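Local coordinates for response regulator CheY-like protein (Mesorhizobium loti, PDB 3SNK) that probably serves in pilus assembly, pairing this CheY-like receiver-type domain with a P-loop ATPase-type remainder that is thought to bind and hydrolyse ATP, at residues Pro76-Ala81 with Thr102-Arg107; Asp48-Gly53 with Gly61-Asp66. One frame throughout, in Å; residues are numbered along the deposited sequence.

Contact 1 (Pro76-Ala81 with Thr102-Arg107); sequences PGIVEA and TRVLVR
Val79 and Arg107 bring the two helical segments closest together, their CA atoms 6.4 Å apart, where the first turn of helix 78-82 faces the last turn of helix 99-107. The two methyls of Val79 divide the work. Val79 CG1 stands anti to its own backbone N (chi1 176°) and reaches the carbonyl O of Arg107 at 3.6 Å, a van der Waals approach; Val79 CG2 rests 3.8 Å from Arg107 CB and also approaches Val104 CG1. The two helices precede and follow strand 90-94, the fourth of a five-stranded parallel sheet with order 2-1-3-4-5, the doubly wound topology of CheY-like receiver domains, and here their ends meet directly. Deeper in, Ile78 CG2 meets Val104 CG1 at 3.6 Å, the two side chains crossing at about a right angle, while Phe50, Leu51, Leu72 and Met108 also touch Ile78. Gly77 is the N-cap of the first helix, and its carbonyl O accepts Ala81 N at 2.8 Å. Arg107 bends at chi3 (-65°), turning its guanidinium back along its own helix, where Arg103 O and Val104 CA lie over the outer part of one face; Arg107 NE lies 4.0 Å from Val79 CG2, obliquely to the flat group.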
loop_
_atom_site.group_PDB
_atom_site.type_symbol
_atom_site.label_atom_id
_atom_site.label_comp_id
_atom_site.label_asym_id
_atom_site.label_seq_id
_atom_site.Cartn_x
_atom_site.Cartn_y
_atom_site.Cartn_z
ATOM N N PRO A 76 -8.864 -13.743 7.238
ATOM C CA PRO A 76 -8.340 -14.303 8.498
ATOM C C PRO A 76 -6.869 -14.046 8.886
ATOM O O PRO A 76 -6.622 -13.734 10.061
ATOM C CB PRO A 76 -8.618 -15.813 8.373
ATOM C CG PRO A 76 -9.252 -16.020 7.025
ATOM C CD PRO A 76 -9.786 -14.701 6.589
ATOM N N GLY A 77 -5.908 -14.194 7.983
ATOM C CA GLY A 77 -4.521 -13.976 8.420
ATOM C C GLY A 77 -3.858 -12.697 7.940
ATOM O O GLY A 77 -2.636 -12.674 7.762
ATOM N N ILE A 78 -4.646 -11.617 7.760
ATOM C CA ILE A 78 -4.174 -10.351 7.209
ATOM C C ILE A 78 -3.034 -9.667 8.019
ATOM O O ILE A 78 -2.077 -9.200 7.400
ATOM C CB ILE A 78 -5.344 -9.348 6.916
ATOM C CG1 ILE A 78 -4.870 -8.114 6.099
ATOM C CG2 ILE A 78 -6.113 -8.929 8.163
ATOM C CD1 ILE A 78 -4.148 -8.455 4.820
ATOM N N VAL A 79 -3.128 -9.602 9.357
ATOM C CA VAL A 79 -2.110 -8.944 10.190
ATOM C C VAL A 79 -0.813 -9.761 10.178
ATOM O O VAL A 79 0.281 -9.162 10.159
ATOM C CB VAL A 79 -2.619 -8.640 11.622
ATOM C CG1 VAL A 79 -1.516 -8.038 12.491
ATOM C CG2 VAL A 79 -3.833 -7.689 11.559
ATOM N N GLU A 80 -0.944 -11.100 10.114
ATOM C CA GLU A 80 0.190 -12.025 10.036
ATOM C C GLU A 80 0.843 -11.904 8.675
ATOM O O GLU A 80 2.067 -11.949 8.603
ATOM C CB GLU A 80 -0.226 -13.484 10.287
ATOM C CG GLU A 80 -0.677 -13.796 11.702
ATOM C CD GLU A 80 -2.150 -13.569 11.990
ATOM O OE1 GLU A 80 -2.831 -12.871 11.201
ATOM O OE2 GLU A 80 -2.615 -14.060 13.043
ATOM N N ALA A 81 0.037 -11.728 7.600
ATOM C CA ALA A 81 0.566 -11.541 6.244
ATOM C C ALA A 81 1.338 -10.216 6.155
ATOM O O ALA A 81 2.330 -10.150 5.430
ATOM C CB ALA A 81 -0.541 -11.602 5.193
ATOM N N THR A 102 -11.130 -0.618 11.498
ATOM C CA THR A 102 -10.101 0.345 11.918
ATOM C C THR A 102 -9.146 -0.356 12.897
ATOM O O THR A 102 -7.942 -0.093 12.841
ATOM C CB THR A 102 -10.738 1.644 12.434
ATOM O OG1 THR A 102 -11.343 2.290 11.312
ATOM C CG2 THR A 102 -9.721 2.614 13.057
ATOM N N ARG A 103 -9.669 -1.284 13.718
ATOM C CA ARG A 103 -8.918 -2.112 14.659
ATOM C C ARG A 103 -7.874 -2.978 13.946
ATOM O O ARG A 103 -6.738 -3.079 14.413
ATOM C CB ARG A 103 -9.864 -3.027 15.433
ATOM C CG ARG A 103 -10.345 -2.456 16.732
ATOM C CD ARG A 103 -9.993 -3.339 17.912
ATOM N NE ARG A 103 -10.309 -2.656 19.166
ATOM C CZ ARG A 103 -9.421 -2.304 20.089
ATOM N NH1 ARG A 103 -8.135 -2.614 19.938
ATOM N NH2 ARG A 103 -9.813 -1.664 21.184
ATOM N N VAL A 104 -8.276 -3.614 12.821
ATOM C CA VAL A 104 -7.408 -4.459 12.000
ATOM C C VAL A 104 -6.368 -3.565 11.372
ATOM O O VAL A 104 -5.189 -3.910 11.420
ATOM C CB VAL A 104 -8.173 -5.289 10.929
ATOM C CG1 VAL A 104 -7.209 -6.147 10.120
ATOM C CG2 VAL A 104 -9.256 -6.158 11.564
ATOM N N LEU A 105 -6.803 -2.407 10.794
ATOM C CA LEU A 105 -5.908 -1.434 10.175
ATOM C C LEU A 105 -4.851 -0.940 11.193
ATOM O O LEU A 105 -3.680 -0.841 10.850
ATOM C CB LEU A 105 -6.663 -0.246 9.529
ATOM C CG LEU A 105 -5.794 0.769 8.760
ATOM C CD1 LEU A 105 -4.984 0.104 7.649
ATOM C CD2 LEU A 105 -6.620 1.884 8.195
ATOM N N VAL A 106 -5.256 -0.674 12.438
ATOM C CA VAL A 106 -4.336 -0.264 13.490
ATOM C C VAL A 106 -3.274 -1.372 13.687
ATOM O O VAL A 106 -2.090 -1.058 13.710
ATOM C CB VAL A 106 -5.028 0.119 14.823
ATOM C CG1 VAL A 106 -4.017 0.197 15.966
ATOM C CG2 VAL A 106 -5.779 1.437 14.694
ATOM N N ARG A 107 -3.696 -2.647 13.757
ATOM C CA ARG A 107 -2.783 -3.769 13.963
ATOM C C ARG A 107 -1.854 -3.971 12.778
ATOM O O ARG A 107 -0.771 -4.512 12.954
ATOM C CB ARG A 107 -3.541 -5.066 14.249
ATOM C CG ARG A 107 -4.276 -5.052 15.574
ATOM C CD ARG A 107 -4.589 -6.459 16.043
ATOM N NE ARG A 107 -5.524 -7.152 15.158
ATOM C CZ ARG A 107 -6.847 -7.099 15.276
ATOM N NH1 ARG A 107 -7.406 -6.374 16.240
ATOM N NH2 ARG A 107 -7.621 -7.767 14.431
#

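Contact 2 (Asp48-Gly53 with Gly61-Asp66); sequences DDFLKG and GIVILD
Phe50 meets the strand through Val63 and Leu65, two residues apart and directed to the same side, each used differently. The CH-pi contact belongs to Leu65: its CD2 methyl sits over the centre of the Phe50 ring, 4.1 Å from the centroid and only 2° off the ring normal. Apolar packing adds the rest. Leu65 CD1 lies 3.9 Å from Phe50 CB, near the root of the ring, whereas Val63 CG1 comes in at the ring edge, close to its plane, 3.9 Å from Phe50 CE1. Phe50 points from the short 3-10 segment toward the strand, and a chi1 of 171°, CG opposite the backbone N, carries the ring on to these methyls; both aliphatic side chains cross it at about a right angle. Hydrogen bonds work within the backbones and beyond the pair: Gly53 N donates to Phe50 O at 3.1 Å, and the same carbonyl accepts Trp85 NE1, whose ring stacks with Phe50. In the receiver fold the segment 48-53 occupies the connection between the second and third strands, where CheY carries a full helix, and so packs on the central strand 62-68. Asp66, near the C-terminal end of this strand, takes a salt bridge from Lys116, an arrangement consistent with the Asp-Lys pair of receiver active sites. Between Phe50 and its two strand partners the chemistry is wholly nonpolar, which implies that this pairing rests on shape, dispersion and burial from water.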
loop_
_atom_site.group_PDB
_atom_site.type_symbol
_atom_site.label_atom_id
_atom_site.label_comp_id
_atom_site.label_asym_id
_atom_site.label_seq_id
_atom_site.Cartn_x
_atom_site.Cartn_y
_atom_site.Cartn_z
ATOM N N ASP A 48 -5.210 -8.874 -3.398
ATOM C CA ASP A 48 -4.948 -10.139 -2.718
ATOM C C ASP A 48 -3.495 -10.661 -2.866
ATOM O O ASP A 48 -3.115 -11.527 -2.075
ATOM C CB ASP A 48 -5.957 -11.213 -3.155
ATOM C CG ASP A 48 -7.399 -10.927 -2.738
ATOM O OD1 ASP A 48 -7.612 -10.007 -1.905
ATOM O OD2 ASP A 48 -8.313 -11.636 -3.229
ATOM N N ASP A 49 -2.672 -10.103 -3.799
ATOM C CA ASP A 49 -1.260 -10.500 -3.984
ATOM C C ASP A 49 -0.396 -10.051 -2.797
ATOM O O ASP A 49 0.722 -10.548 -2.605
ATOM C CB ASP A 49 -0.671 -9.979 -5.302
ATOM C CG ASP A 49 -0.963 -10.879 -6.508
ATOM O OD1 ASP A 49 -2.124 -11.338 -6.646
ATOM O OD2 ASP A 49 -0.039 -11.097 -7.322
ATOM N N PHE A 50 -0.937 -9.127 -1.990
ATOM C CA PHE A 50 -0.282 -8.645 -0.786
ATOM C C PHE A 50 -0.088 -9.811 0.206
ATOM O O PHE A 50 0.944 -9.883 0.874
ATOM C CB PHE A 50 -1.121 -7.523 -0.162
ATOM C CG PHE A 50 -0.660 -7.088 1.206
ATOM C CD1 PHE A 50 0.346 -6.141 1.349
ATOM C CD2 PHE A 50 -1.223 -7.637 2.356
ATOM C CE1 PHE A 50 0.775 -5.734 2.625
ATOM C CE2 PHE A 50 -0.779 -7.243 3.631
ATOM C CZ PHE A 50 0.214 -6.298 3.751
ATOM N N LEU A 51 -1.082 -10.732 0.274
ATOM C CA LEU A 51 -1.093 -11.882 1.180
ATOM C C LEU A 51 0.067 -12.844 0.939
ATOM O O LEU A 51 0.406 -13.620 1.833
ATOM C CB LEU A 51 -2.416 -12.651 1.055
ATOM C CG LEU A 51 -3.699 -11.895 1.430
ATOM C CD1 LEU A 51 -4.919 -12.706 1.051
ATOM C CD2 LEU A 51 -3.734 -11.557 2.924
ATOM N N LYS A 52 0.670 -12.796 -0.259
ATOM C CA LYS A 52 1.766 -13.677 -0.651
ATOM C C LYS A 52 3.102 -13.227 -0.077
ATOM O O LYS A 52 4.041 -14.017 -0.027
ATOM C CB LYS A 52 1.860 -13.762 -2.185
ATOM C CG LYS A 52 0.767 -14.594 -2.835
ATOM C CD LYS A 52 0.697 -14.279 -4.325
ATOM C CE LYS A 52 -0.413 -15.009 -5.035
ATOM N NZ LYS A 52 -0.306 -14.851 -6.510
ATOM N N GLY A 53 3.190 -11.972 0.342
ATOM C CA GLY A 53 4.432 -11.424 0.866
ATOM C C GLY A 53 5.371 -11.017 -0.260
ATOM O O GLY A 53 5.035 -11.171 -1.442
ATOM N N GLY A 61 10.846 -1.388 -0.550
ATOM C CA GLY A 61 11.121 -0.150 0.152
ATOM C C GLY A 61 9.852 0.327 0.821
ATOM O O GLY A 61 9.864 0.631 2.009
ATOM N N ILE A 62 8.749 0.371 0.056
ATOM C CA ILE A 62 7.424 0.834 0.480
ATOM C C ILE A 62 6.370 -0.032 -0.136
ATOM O O ILE A 62 6.477 -0.387 -1.309
ATOM C CB ILE A 62 7.170 2.331 0.051
ATOM C CG1 ILE A 62 8.189 3.295 0.641
ATOM C CG2 ILE A 62 5.740 2.805 0.373
ATOM C CD1 ILE A 62 8.469 4.447 -0.277
ATOM N N VAL A 63 5.301 -0.283 0.616
ATOM C CA VAL A 63 4.114 -0.975 0.141
ATOM C C VAL A 63 2.952 0.020 0.139
ATOM O O VAL A 63 2.786 0.783 1.092
ATOM C CB VAL A 63 3.792 -2.235 0.981
ATOM C CG1 VAL A 63 2.427 -2.818 0.631
ATOM C CG2 VAL A 63 4.862 -3.287 0.779
ATOM N N ILE A 64 2.152 0.015 -0.921
ATOM C CA ILE A 64 0.940 0.830 -0.999
ATOM C C ILE A 64 -0.199 -0.140 -1.131
ATOM O O ILE A 64 -0.260 -0.932 -2.089
ATOM C CB ILE A 64 0.938 1.925 -2.076
ATOM C CG1 ILE A 64 2.105 2.905 -1.834
ATOM C CG2 ILE A 64 -0.416 2.673 -2.083
ATOM C CD1 ILE A 64 2.412 3.829 -2.970
ATOM N N LEU A 65 -1.065 -0.138 -0.135
ATOM C CA LEU A 65 -2.140 -1.108 -0.130
ATOM C C LEU A 65 -3.487 -0.394 -0.241
ATOM O O LEU A 65 -3.870 0.383 0.628
ATOM C CB LEU A 65 -2.048 -2.009 1.120
ATOM C CG LEU A 65 -3.133 -3.074 1.316
ATOM C CD1 LEU A 65 -3.093 -4.143 0.206
ATOM C CD2 LEU A 65 -2.999 -3.713 2.680
ATOM N N ASP A 66 -4.162 -0.625 -1.370
ATOM C CA ASP A 66 -5.498 -0.084 -1.602
ATOM C C ASP A 66 -6.507 -1.081 -1.060
ATOM O O ASP A 66 -6.748 -2.113 -1.681
ATOM C CB ASP A 66 -5.745 0.189 -3.097
ATOM C CG ASP A 66 -7.138 0.696 -3.453
ATOM O OD1 ASP A 66 -7.863 1.157 -2.530
ATOM O OD2 ASP A 66 -7.481 0.700 -4.672
#

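Overall arrangement
Contact 2 is core and contact 1 is partly surface, and their chemistry follows that difference. In 48-53 with 61-66 all three touching residues are buried and an aromatic residue supplies about half of the meeting surface; in 76-81 with 102-107 branched aliphatics run from buried Ile78 through partly exposed Val79 and Val104, with exposed Arg107 at the outer margin. Contact 2 seats a 3-10 connection on the central strand, contact 1 joins two helix ends. They share no segment, yet strand 62-68 leads along the chain to helix 78-82, and the two contacts, with centres about 13 Å apart, touch through Ile78: its CD1 packs 3.8 Å from Phe50 CE2 and also meets Leu51, which in turn touches Ala81.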